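Cysteine synthase (Helicobacter pylori, PDB 6AHI) uses pyridoxal 5'-phosphate to make L-cysteine from O-acetyl-L-serine and hydrogen sulfide, and also acts as an O-acetylserine-dependent cystathionine beta-synthase. Local coordinates at residues Ala177-Gly182 against Phe228-Phe233; Phe17-Lys22 against Ser30-Lys35; Thr67-Pro72 against Leu90-Val95; Gly265-Ala270 against Phe292-Asp297; Ile210-Glu215 against Asp239-Ile244. One frame throughout, in Å; residues are numbered along the deposited sequence.

From the N terminus, interaction 2 closes first, joining 17-22 to 30-35 as a beta hairpin. Interaction 3 follows in series and closes a beta-alpha-beta unit in the separate parallel sheet, about 38 Å from interaction 2 between centres. Interactions 1 and 5 then cross: 210-215 lies in the loop closed by 177-182 and 228-233, while 239-244 comes after it. They touch through I179, L211 and F241. Interaction 4 comes last, joining the start of helix 266-281 to the segment after strand 287-292. F292 packs on A34 and F19 of interaction 2, and A270 touches I244 of interaction 5, so these four contacts tie together the mixed sheet, its loops and helix 266-281.

Interaction 1 of 5, residues Ala177-Gly182 against Phe228-Phe233; sequences AGIGSG and FIPPFF
The side chains of I179 and F233 meet tip to tip beside the glycine-rich phosphate-binding loop that leads from strand 174-178 into helix 183-195. CD1 of I179 lies 3.7 Å from CZ of F233, and I179 CG2 is 4.1 Å from CG of P230, the side chains of I179 and P230 crossing at about a right angle. The next part of the loop presents backbone instead. The carbonyl oxygen of S181 sits 3.4 Å from CB of P230 and also approaches the F232 ring at its edge, near the ring plane, at CD2. G182 O does the same to F233, lying at the ring edge 3.7 Å from CE1. No hydrogen bond links the two segments, so the fit rests on apolar contacts and on carbonyl oxygens packed against ring edges and the proline.

Lacking a side chain, G182 lets P230 and F233 close in on a backbone of positive phi (98°), at the N-cap of helix 183-195. The two phenylalanine rings are backed by prolines of their own segment: P231 CG lies over the centre of the F232 ring, while P230 CB stands over one face of F233, offset toward its rim. Further out, both rings rest on A186 of helix 183-195, and F232 also touches P153.

On the cofactor side, the backbone N of G180 and of G182 both bond to OP3 of the pyridoxal phosphate carried at position 46. S181 OG, placed between the backbone N and the carbonyl carbon by a chi1 of 62°, bonds to phosphate OP1 and to N152 ND2.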
# COMPACT_ATOMS: atom_id res chain seq x y z
N ALA A 177 3.94 14.70 16.22
CA ALA A 177 4.55 13.67 15.39
C ALA A 177 5.44 12.76 16.23
O ALA A 177 6.08 13.22 17.19
CB ALA A 177 5.34 14.30 14.26
N GLY A 178 5.44 11.47 15.88
CA GLY A 178 6.31 10.47 16.47
C GLY A 178 7.78 10.76 16.18
O GLY A 178 8.13 11.29 15.11
N ILE A 179 8.62 10.39 17.15
CA ILE A 179 10.07 10.56 17.08
C ILE A 179 10.71 9.18 17.18
O ILE A 179 10.47 8.45 18.16
CB ILE A 179 10.58 11.47 18.20
CG1 ILE A 179 10.10 12.91 18.00
CG2 ILE A 179 12.10 11.38 18.35
CD1 ILE A 179 10.07 13.69 19.27
N GLY A 180 11.47 8.84 16.12
CA GLY A 180 12.46 7.77 16.11
C GLY A 180 13.85 8.36 16.11
O GLY A 180 14.41 8.59 17.15
N SER A 181 14.37 8.67 14.92
CA SER A 181 15.60 9.46 14.77
C SER A 181 15.31 10.91 15.16
O SER A 181 16.17 11.62 15.58
CB SER A 181 16.10 9.40 13.36
OG SER A 181 15.14 9.97 12.48
N GLY A 182 14.07 11.36 14.95
CA GLY A 182 13.70 12.75 15.18
C GLY A 182 13.69 13.60 13.91
O GLY A 182 13.35 14.77 13.99
N PHE A 228 17.95 8.02 24.17
CA PHE A 228 18.75 9.21 24.40
C PHE A 228 18.17 10.37 23.56
O PHE A 228 17.36 10.15 22.66
CB PHE A 228 20.22 8.97 24.02
CG PHE A 228 20.45 8.41 22.63
CD1 PHE A 228 20.24 9.18 21.51
CD2 PHE A 228 20.92 7.11 22.47
CE1 PHE A 228 20.47 8.67 20.24
CE2 PHE A 228 21.13 6.60 21.19
CZ PHE A 228 20.90 7.38 20.08
N ILE A 229 18.62 11.60 23.85
CA ILE A 229 18.15 12.82 23.14
C ILE A 229 18.67 12.80 21.70
O ILE A 229 19.87 12.67 21.49
CB ILE A 229 18.62 14.11 23.86
CG1 ILE A 229 18.18 14.19 25.32
CG2 ILE A 229 18.16 15.33 23.06
CD1 ILE A 229 16.67 14.12 25.56
N PRO A 230 17.80 12.89 20.68
CA PRO A 230 18.23 13.13 19.30
C PRO A 230 19.01 14.43 19.16
O PRO A 230 18.72 15.41 19.84
CB PRO A 230 16.91 13.27 18.51
CG PRO A 230 15.95 12.47 19.34
CD PRO A 230 16.34 12.74 20.78
N PRO A 231 20.03 14.50 18.27
CA PRO A 231 20.81 15.72 18.08
C PRO A 231 20.13 16.78 17.19
O PRO A 231 20.76 17.75 16.79
CB PRO A 231 22.09 15.15 17.44
CG PRO A 231 21.59 14.03 16.57
CD PRO A 231 20.50 13.40 17.41
N PHE A 232 18.84 16.63 16.89
CA PHE A 232 18.20 17.49 15.86
C PHE A 232 17.36 18.61 16.47
O PHE A 232 16.87 19.44 15.73
CB PHE A 232 17.33 16.68 14.90
CG PHE A 232 18.09 15.65 14.11
CD1 PHE A 232 19.24 16.01 13.41
CD2 PHE A 232 17.69 14.32 14.08
CE1 PHE A 232 19.94 15.06 12.68
CE2 PHE A 232 18.40 13.37 13.36
CZ PHE A 232 19.52 13.74 12.66
N PHE A 233 17.26 18.65 17.80
CA PHE A 233 16.27 19.45 18.49
C PHE A 233 16.85 20.74 19.08
O PHE A 233 16.11 21.47 19.71
CB PHE A 233 15.61 18.63 19.60
CG PHE A 233 14.79 17.46 19.14
CD1 PHE A 233 14.49 17.26 17.81
CD2 PHE A 233 14.31 16.54 20.07
CE1 PHE A 233 13.74 16.16 17.40
CE2 PHE A 233 13.58 15.43 19.66
CZ PHE A 233 13.30 15.24 18.32

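Interaction 2 of 5, residues Phe17-Lys22 against Ser30-Lys35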
# COMPACT_ATOMS: atom_id res chain seq x y z
N PHE A 17 -6.15 13.00 5.83
CA PHE A 17 -7.39 12.58 6.42
C PHE A 17 -7.81 13.59 7.48
O PHE A 17 -7.01 13.92 8.39
CB PHE A 17 -7.24 11.19 7.04
CG PHE A 17 -8.56 10.46 7.18
CD1 PHE A 17 -9.41 10.76 8.23
CD2 PHE A 17 -9.01 9.60 6.20
CE1 PHE A 17 -10.66 10.17 8.33
CE2 PHE A 17 -10.24 8.97 6.31
CZ PHE A 17 -11.07 9.27 7.37
N LYS A 18 -9.05 14.08 7.40
CA LYS A 18 -9.58 15.02 8.39
C LYS A 18 -10.56 14.30 9.33
O LYS A 18 -11.57 13.70 8.88
CB LYS A 18 -10.29 16.20 7.74
CG LYS A 18 -10.82 17.25 8.70
CD LYS A 18 -11.73 18.23 7.99
CE LYS A 18 -12.02 19.46 8.80
NZ LYS A 18 -12.88 20.36 8.01
N PHE A 19 -10.23 14.35 10.62
CA PHE A 19 -11.05 13.83 11.70
C PHE A 19 -11.71 14.99 12.46
O PHE A 19 -11.05 15.99 12.79
CB PHE A 19 -10.19 13.04 12.69
CG PHE A 19 -9.39 11.90 12.12
CD1 PHE A 19 -9.91 10.61 12.12
CD2 PHE A 19 -8.10 12.10 11.65
CE1 PHE A 19 -9.14 9.54 11.65
CE2 PHE A 19 -7.36 11.04 11.16
CZ PHE A 19 -7.88 9.76 11.15
N THR A 20 -13.01 14.84 12.79
CA THR A 20 -13.73 15.82 13.60
C THR A 20 -14.43 15.12 14.76
O THR A 20 -14.28 13.90 14.96
CB THR A 20 -14.76 16.56 12.74
OG1 THR A 20 -15.75 15.59 12.37
CG2 THR A 20 -14.14 17.19 11.52
N ASN A 21 -15.26 15.90 15.48
CA ASN A 21 -16.02 15.40 16.66
C ASN A 21 -17.01 14.30 16.25
O ASN A 21 -17.56 13.65 17.15
CB ASN A 21 -16.75 16.51 17.43
CG ASN A 21 -17.81 17.22 16.63
OD1 ASN A 21 -17.92 17.04 15.42
ND2 ASN A 21 -18.61 18.05 17.28
N LYS A 22 -17.27 14.12 14.94
CA LYS A 22 -18.12 13.04 14.41
C LYS A 22 -17.44 11.68 14.55
O LYS A 22 -18.10 10.69 14.51
CB LYS A 22 -18.34 13.12 12.89
CG LYS A 22 -19.10 14.31 12.36
CD LYS A 22 -20.37 14.56 13.09
CE LYS A 22 -20.95 15.91 12.76
NZ LYS A 22 -20.35 17.00 13.58
N SER A 30 -13.03 21.87 16.14
CA SER A 30 -11.65 21.44 16.02
C SER A 30 -11.56 20.29 15.01
O SER A 30 -12.56 19.64 14.66
CB SER A 30 -11.10 21.03 17.35
OG SER A 30 -11.11 22.13 18.25
N ALA A 31 -10.34 20.01 14.56
CA ALA A 31 -10.07 18.93 13.64
C ALA A 31 -8.64 18.42 13.85
O ALA A 31 -7.74 19.20 14.24
CB ALA A 31 -10.23 19.38 12.21
N ILE A 32 -8.45 17.15 13.50
CA ILE A 32 -7.14 16.56 13.36
C ILE A 32 -6.97 16.23 11.87
O ILE A 32 -7.78 15.54 11.28
CB ILE A 32 -6.95 15.32 14.26
CG1 ILE A 32 -7.07 15.66 15.75
CG2 ILE A 32 -5.62 14.64 13.94
CD1 ILE A 32 -7.14 14.46 16.64
N TYR A 33 -5.83 16.66 11.34
CA TYR A 33 -5.41 16.32 10.00
C TYR A 33 -4.22 15.36 10.09
O TYR A 33 -3.22 15.72 10.61
CB TYR A 33 -4.99 17.57 9.25
CG TYR A 33 -6.10 18.55 9.10
CD1 TYR A 33 -7.01 18.42 8.06
CD2 TYR A 33 -6.28 19.58 9.99
CE1 TYR A 33 -8.02 19.35 7.87
CE2 TYR A 33 -7.32 20.50 9.84
CZ TYR A 33 -8.18 20.39 8.76
OH TYR A 33 -9.20 21.30 8.59
N ALA A 34 -4.36 14.20 9.46
CA ALA A 34 -3.31 13.25 9.39
C ALA A 34 -2.83 13.16 7.96
O ALA A 34 -3.56 12.77 7.04
CB ALA A 34 -3.74 11.89 9.87
N LYS A 35 -1.55 13.48 7.80
CA LYS A 35 -0.89 13.29 6.55
C LYS A 35 -0.60 11.80 6.36
O LYS A 35 0.05 11.20 7.20
CB LYS A 35 0.35 14.19 6.55
CG LYS A 35 1.10 14.19 5.25
CD LYS A 35 0.40 14.90 4.16
CE LYS A 35 1.39 15.35 3.10
NZ LYS A 35 0.71 15.57 1.82
O HOH W 1 -10.95 21.29 6.00
O HOH W 2 -14.83 18.78 15.61
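K18 and Y33 lie side by side and point the same way, forming a non-hydrogen-bonded pair in an antiparallel beta hairpin. CG of K18 is anti to the backbone N (chi1 -178°) and the chain beyond it is extended, which carries the aliphatic part past the CE1 side of the Y33 ring; CG approaches CE1 to 3.6 Å. Farther along, K18 CE is 3.4 Å from Y33 OH, and a water bridges K18 NZ and that hydroxyl, which also bonds to Q287 OE1.

F19, I32, F17 and A34 project from the other face. The F19 ring turns an edge to A34, with CB in the ring plane and 3.9 Å from CE2, while F17 CD1 stands 3.4 Å above the centre of one F19 face. The flanking hydrogen-bonded pairs, F17 with A34 and F19 with I32, fix this register; F19 N to I32 O is 2.8 Å and almost straight (179°).

F19 also meets F272 of helix 266-281, which packs against I32, and A34 touches F292. Strand 31-36 pairs in parallel with strand 287-292 on its other edge, Y33 leans on L168 of helix 160-168, and F17 pairs in parallel with a strand of the second subunit, extending the sheet across the dimer interface.

Interaction 3 of 5, residues Thr67-Pro72 against Leu90-Val95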
# COMPACT_ATOMS: atom_id res chain seq x y z
N THR A 67 28.71 4.59 -6.92
CA THR A 67 28.65 4.63 -5.45
C THR A 67 27.80 3.46 -4.96
O THR A 67 26.74 3.15 -5.55
CB THR A 67 28.02 5.95 -4.99
OG1 THR A 67 28.88 7.01 -5.41
CG2 THR A 67 27.82 6.03 -3.50
N THR A 68 28.22 2.83 -3.86
CA THR A 68 27.38 1.90 -3.11
C THR A 68 26.83 2.62 -1.87
O THR A 68 27.63 3.16 -1.07
CB THR A 68 28.13 0.65 -2.64
OG1 THR A 68 28.59 -0.08 -3.77
CG2 THR A 68 27.26 -0.26 -1.81
N ILE A 69 25.51 2.58 -1.70
CA ILE A 69 24.85 3.12 -0.51
C ILE A 69 24.87 2.05 0.59
O ILE A 69 24.40 0.94 0.34
CB ILE A 69 23.39 3.52 -0.77
CG1 ILE A 69 23.21 4.43 -1.99
CG2 ILE A 69 22.80 4.14 0.50
CD1 ILE A 69 24.15 5.61 -1.99
N ILE A 70 25.35 2.42 1.78
CA ILE A 70 25.32 1.58 2.98
C ILE A 70 24.55 2.32 4.08
O ILE A 70 24.86 3.45 4.36
CB ILE A 70 26.75 1.26 3.44
CG1 ILE A 70 27.66 0.82 2.28
CG2 ILE A 70 26.73 0.24 4.57
CD1 ILE A 70 29.05 0.47 2.69
N GLU A 71 23.60 1.65 4.75
CA GLU A 71 22.87 2.25 5.87
C GLU A 71 22.46 1.18 6.88
O GLU A 71 21.94 0.14 6.49
CB GLU A 71 21.66 3.03 5.34
CG GLU A 71 20.91 3.83 6.40
CD GLU A 71 21.67 4.94 7.11
OE1 GLU A 71 22.94 5.00 7.00
OE2 GLU A 71 20.99 5.76 7.79
N PRO A 72 22.66 1.39 8.21
CA PRO A 72 21.98 0.59 9.22
C PRO A 72 20.52 1.04 9.34
O PRO A 72 20.25 2.23 9.32
CB PRO A 72 22.78 0.91 10.50
CG PRO A 72 23.19 2.35 10.28
CD PRO A 72 23.53 2.42 8.80
N LEU A 90 21.79 2.22 -8.65
CA LEU A 90 22.75 2.19 -7.54
C LEU A 90 22.59 0.89 -6.74
O LEU A 90 21.49 0.49 -6.40
CB LEU A 90 22.51 3.39 -6.62
CG LEU A 90 22.74 4.77 -7.22
CD1 LEU A 90 22.46 5.86 -6.17
CD2 LEU A 90 24.14 4.90 -7.78
N LYS A 91 23.72 0.30 -6.35
CA LYS A 91 23.74 -0.81 -5.37
C LYS A 91 23.58 -0.26 -3.94
O LYS A 91 24.05 0.84 -3.62
CB LYS A 91 25.03 -1.64 -5.49
CG LYS A 91 25.14 -2.50 -6.74
CD LYS A 91 23.98 -3.45 -6.93
CE LYS A 91 24.17 -4.35 -8.12
NZ LYS A 91 22.95 -5.12 -8.45
N THR A 92 22.92 -1.06 -3.09
CA THR A 92 22.62 -0.72 -1.70
C THR A 92 22.97 -1.91 -0.79
O THR A 92 22.77 -3.06 -1.17
CB THR A 92 21.15 -0.34 -1.52
OG1 THR A 92 20.34 -1.44 -1.95
CG2 THR A 92 20.76 0.90 -2.30
N ILE A 93 23.46 -1.61 0.41
CA ILE A 93 23.70 -2.60 1.47
C ILE A 93 23.02 -2.09 2.74
O ILE A 93 23.26 -0.97 3.15
CB ILE A 93 25.22 -2.85 1.69
CG1 ILE A 93 25.94 -3.25 0.41
CG2 ILE A 93 25.43 -3.89 2.77
CD1 ILE A 93 27.44 -3.01 0.44
N PHE A 94 22.14 -2.91 3.33
CA PHE A 94 21.51 -2.53 4.59
C PHE A 94 21.94 -3.50 5.70
O PHE A 94 22.01 -4.71 5.51
CB PHE A 94 19.99 -2.41 4.42
CG PHE A 94 19.64 -1.41 3.36
CD1 PHE A 94 20.02 -0.09 3.48
CD2 PHE A 94 18.97 -1.79 2.22
CE1 PHE A 94 19.71 0.84 2.50
CE2 PHE A 94 18.69 -0.87 1.22
CZ PHE A 94 19.08 0.44 1.36
N VAL A 95 22.28 -2.91 6.86
CA VAL A 95 22.64 -3.67 8.04
C VAL A 95 21.47 -3.59 9.02
O VAL A 95 21.09 -2.52 9.47
CB VAL A 95 23.95 -3.17 8.66
CG1 VAL A 95 24.43 -4.14 9.73
CG2 VAL A 95 25.03 -2.95 7.61
O HOH W 3 26.21 1.34 -7.22
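Residues 68-72 and 91-95 run parallel, their axes 4.6 Å apart and inclined by 15°, with I69 and E71 each giving an N-H to one neighbour and a carbonyl to another. I69 N donates to K91 O, and I69 O accepts from I93 N at 2.7 Å; E71 N donates to I93 O, and E71 O accepts from V95 N. A water carries the pairing past the first of these bonds by joining T67 O to K91 N.

On one face, a chi1 of -63° puts OG1 of T68 beside the backbone N and leaves CG2 anti to that N, where it meets CD1 of I93 at 3.6 Å, while I70 CG1 approaches the same methyl at 4.3 Å. On the other face, CG2 of T92 lies 4.0 Å from CB of I69. F94 keeps its ring close to the strand: E71 O sits in the ring plane at the edge, 3.6 Å from CD1, and E71 CB lies near the same carbon. Beyond CG the E71 chain bends (chi2 62°), and its carboxylate is gripped by two backbone amides, L145 N at OE1 and Q146 N at OE2.

L90, T92 and F94 pack on helix 76-85, whereas P72 and V95 meet helix 123-137. The arrangement is that of adjacent strands in a beta-alpha-beta crossover, whose connecting helix here begins at N76, a probable pyridoxal phosphate ligand.

Interaction 4 of 5, residues Gly265-Ala270 against Phe292-Asp297; sequences GSSSGA and FPDVAD
The cofactor pocket at the start of helix 266-281 is built partly by this contact, in which S267 and S268 of the first helical turn face P293 and D294 beyond the end of strand 287-292. One direct hydrogen bond joins the segments: the N-cap residue G265 gives its N-H to D294 O at 2.9 Å, from above the carbonyl plane and fairly straight (160°).

S268 OG is anti to its carbonyl carbon (chi1 -63°) and comes 3.2 Å from both F292 CA and P293 CD. Its CB rests 3.8 Å from F292 CG. S267 OG, held between its backbone N and carbonyl carbon (chi1 71°), lies 3.6 Å from P293 CG. The D294 side chain turns back toward the helix start, where OD1 approaches G265 CA at 3.5 Å.

Water fills out the polar interface. One molecule lies within bonding distance of S267 OG, S268 OG, D294 N and D294 OD1, standing 2.7 Å from S268 OG; a second can link S267 N and D294 OD1. The other carboxylate oxygen, OD2, bonds to Y299 OH and N76 ND2, an arrangement consistent with D294 orienting N76, itself a probable cofactor ligand.

S267 OG also bonds to the pyridine nitrogen N1 of the pyridoxal phosphate at position 46. A serine at the start of a helix, meeting N1 of the ring, is the arrangement of the cysteine synthase branch of fold type II pyridoxal phosphate enzymes.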
# COMPACT_ATOMS: atom_id res chain seq x y z
N GLY A 265 0.46 1.55 10.70
CA GLY A 265 1.29 0.90 11.74
C GLY A 265 0.99 1.43 13.13
O GLY A 265 0.29 2.42 13.32
N SER A 266 1.56 0.76 14.14
CA SER A 266 1.39 1.14 15.54
C SER A 266 1.92 2.56 15.82
O SER A 266 1.43 3.23 16.73
CB SER A 266 2.01 0.09 16.44
OG SER A 266 3.40 0.03 16.18
N SER A 267 2.91 3.04 15.06
CA SER A 267 3.45 4.38 15.30
C SER A 267 2.44 5.45 14.83
O SER A 267 2.43 6.55 15.40
CB SER A 267 4.78 4.61 14.67
OG SER A 267 4.72 4.71 13.26
N SER A 268 1.58 5.12 13.88
CA SER A 268 0.45 5.95 13.48
C SER A 268 -0.63 6.00 14.57
O SER A 268 -1.13 7.06 14.89
CB SER A 268 -0.15 5.48 12.16
OG SER A 268 0.78 5.60 11.09
N GLY A 269 -1.00 4.85 15.12
CA GLY A 269 -1.93 4.82 16.24
C GLY A 269 -1.42 5.65 17.41
O GLY A 269 -2.20 6.35 18.06
N ALA A 270 -0.11 5.56 17.69
CA ALA A 270 0.49 6.30 18.80
C ALA A 270 0.40 7.80 18.53
O ALA A 270 -0.02 8.56 19.40
CB ALA A 270 1.92 5.89 19.04
N PHE A 292 0.95 9.98 9.78
CA PHE A 292 0.86 8.54 9.87
C PHE A 292 2.00 7.93 9.06
O PHE A 292 1.92 7.90 7.83
CB PHE A 292 -0.49 8.04 9.35
CG PHE A 292 -1.67 8.38 10.22
CD1 PHE A 292 -1.51 9.01 11.44
CD2 PHE A 292 -2.96 8.06 9.82
CE1 PHE A 292 -2.59 9.30 12.25
CE2 PHE A 292 -4.05 8.37 10.62
CZ PHE A 292 -3.87 8.97 11.84
N PRO A 293 3.09 7.46 9.70
CA PRO A 293 4.30 7.11 8.95
C PRO A 293 4.28 5.89 8.01
O PRO A 293 4.90 5.97 6.97
CB PRO A 293 5.36 6.92 10.06
CG PRO A 293 4.83 7.71 11.22
CD PRO A 293 3.33 7.50 11.14
N ASP A 294 3.60 4.79 8.34
CA ASP A 294 3.75 3.58 7.53
C ASP A 294 2.50 2.70 7.60
O ASP A 294 1.62 2.92 8.39
CB ASP A 294 5.05 2.86 7.91
CG ASP A 294 5.00 1.89 9.08
OD1 ASP A 294 4.13 2.04 9.96
OD2 ASP A 294 5.94 1.01 9.14
N VAL A 295 2.50 1.68 6.72
CA VAL A 295 1.41 0.76 6.50
C VAL A 295 1.42 -0.36 7.54
O VAL A 295 2.50 -0.82 7.96
CB VAL A 295 1.46 0.13 5.09
CG1 VAL A 295 1.30 1.16 4.01
CG2 VAL A 295 2.71 -0.71 4.85
N ALA A 296 0.22 -0.84 7.88
CA ALA A 296 0.04 -1.90 8.88
C ALA A 296 0.54 -3.27 8.36
O ALA A 296 0.90 -4.11 9.17
CB ALA A 296 -1.41 -2.01 9.28
N ASP A 297 0.52 -3.47 7.04
CA ASP A 297 0.71 -4.77 6.39
C ASP A 297 2.01 -5.44 6.82
O ASP A 297 2.07 -6.65 6.89
CB ASP A 297 0.77 -4.65 4.87
CG ASP A 297 -0.48 -4.06 4.27
OD1 ASP A 297 -0.90 -2.94 4.71
OD2 ASP A 297 -1.02 -4.71 3.39
O HOH W 4 2.99 4.00 11.24
O HOH W 5 4.60 1.51 13.01

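Interaction 5 of 5, residues Ile210-Glu215 against Asp239-Ile244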
# COMPACT_ATOMS: atom_id res chain seq x y z
N ILE A 210 12.71 7.92 26.67
CA ILE A 210 13.23 8.73 27.83
C ILE A 210 12.86 10.23 27.77
O ILE A 210 13.23 10.96 28.67
CB ILE A 210 14.76 8.55 27.97
CG1 ILE A 210 15.52 8.87 26.67
CG2 ILE A 210 15.08 7.16 28.50
CD1 ILE A 210 15.46 10.32 26.26
N LEU A 211 12.14 10.70 26.74
CA LEU A 211 12.04 12.17 26.51
C LEU A 211 11.29 12.88 27.65
O LEU A 211 11.61 14.03 27.96
CB LEU A 211 11.38 12.44 25.15
CG LEU A 211 12.27 12.14 23.93
CD1 LEU A 211 11.48 12.19 22.62
CD2 LEU A 211 13.45 13.08 23.85
N ASN A 212 10.34 12.20 28.30
CA ASN A 212 9.64 12.75 29.50
C ASN A 212 10.30 12.29 30.80
O ASN A 212 9.66 12.35 31.86
CB ASN A 212 8.15 12.41 29.51
CG ASN A 212 7.34 13.45 28.77
OD1 ASN A 212 7.71 14.62 28.81
ND2 ASN A 212 6.25 13.04 28.11
N GLY A 213 11.55 11.82 30.74
CA GLY A 213 12.33 11.53 31.96
C GLY A 213 12.10 10.11 32.48
O GLY A 213 12.74 9.71 33.42
N GLY A 214 11.20 9.35 31.85
CA GLY A 214 10.96 7.94 32.23
C GLY A 214 12.18 7.06 32.01
O GLY A 214 13.10 7.43 31.29
N GLU A 215 12.17 5.88 32.65
CA GLU A 215 13.24 4.90 32.54
C GLU A 215 13.23 4.26 31.16
O GLU A 215 12.16 4.00 30.61
CB GLU A 215 13.09 3.82 33.61
CG GLU A 215 13.07 4.36 35.03
CD GLU A 215 14.41 4.87 35.55
OE1 GLU A 215 15.45 4.45 35.01
OE2 GLU A 215 14.41 5.66 36.52
N ASP A 239 7.04 22.20 22.75
CA ASP A 239 6.10 22.50 23.82
C ASP A 239 5.97 21.32 24.78
O ASP A 239 5.74 21.50 25.97
CB ASP A 239 4.75 22.94 23.25
CG ASP A 239 4.88 24.29 22.56
OD1 ASP A 239 4.95 25.29 23.29
OD2 ASP A 239 5.03 24.32 21.32
N GLY A 240 6.14 20.10 24.27
CA GLY A 240 6.00 18.92 25.08
C GLY A 240 6.23 17.64 24.30
O GLY A 240 6.35 17.67 23.09
N PHE A 241 6.42 16.55 25.05
CA PHE A 241 6.44 15.19 24.56
C PHE A 241 5.25 14.46 25.17
O PHE A 241 4.85 14.73 26.30
CB PHE A 241 7.74 14.48 24.92
CG PHE A 241 8.95 15.18 24.37
CD1 PHE A 241 9.25 15.13 23.02
CD2 PHE A 241 9.76 15.94 25.19
CE1 PHE A 241 10.33 15.83 22.52
CE2 PHE A 241 10.86 16.61 24.68
CZ PHE A 241 11.15 16.54 23.35
N GLU A 242 4.69 13.54 24.39
CA GLU A 242 3.58 12.73 24.81
C GLU A 242 4.07 11.27 24.82
O GLU A 242 4.53 10.77 23.78
CB GLU A 242 2.40 13.02 23.88
CG GLU A 242 1.07 12.52 24.39
CD GLU A 242 0.48 13.29 25.58
OE1 GLU A 242 0.17 14.47 25.42
OE2 GLU A 242 0.35 12.68 26.66
N THR A 243 3.97 10.60 25.98
CA THR A 243 4.36 9.20 26.15
C THR A 243 3.11 8.34 26.04
O THR A 243 2.19 8.50 26.83
CB THR A 243 5.02 8.92 27.51
OG1 THR A 243 6.10 9.82 27.71
CG2 THR A 243 5.53 7.50 27.64
N ILE A 244 3.09 7.43 25.06
CA ILE A 244 1.94 6.58 24.76
C ILE A 244 2.29 5.14 25.13
O ILE A 244 3.28 4.59 24.68
CB ILE A 244 1.56 6.71 23.28
CG1 ILE A 244 1.30 8.17 22.90
CG2 ILE A 244 0.39 5.81 22.93
CD1 ILE A 244 0.20 8.82 23.69
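L211 covers one face of the F241 ring, and N212 reaches past that ring to the backbone of strand 240-244. CB of L211 sits over the F241 ring, 3.9 Å from the centroid in a CH-pi contact and offset toward the rim. A chi1 of -73° sets CG of L211 beside its backbone N, anti to the carbonyl carbon. CD1 lies 3.7 Å from F241 CD1, the two side chains crossing at about a right angle. F241 CG likewise stands beside its own backbone N.

The N212 amide stands 72° from the F241 ring plane and places OD1 at the ring edge, near its plane. ND2 makes two hydrogen bonds, both close to the plane of the amide. The shorter runs 2.8 Å to F241 O, which it meets from well above the carbonyl plane (73° out of it). The other runs 3.2 Å to T243 OG1, the side chains sliding past each other in opposite directions.

L211 and N212 are the central residues of a type I turn, I210 to G213, closed by G213 N to I210 O at 2.8 Å. E205 of the adjoining strand 200-206 bonds to the turn and to the strand: OE1 accepts L211 N, while OE2 bonds to T243 OG1 and, weakly, to N212 N.

Both amide hydrogens of N212 can thus be used on the strand, each toward a separate acceptor, which fixes the amide's rotation. Since T243 OG1 accepts from ND2, its own hydrogen is probably turned to the E205 carboxylate, making a polar chain from the turn to the neighbouring strand.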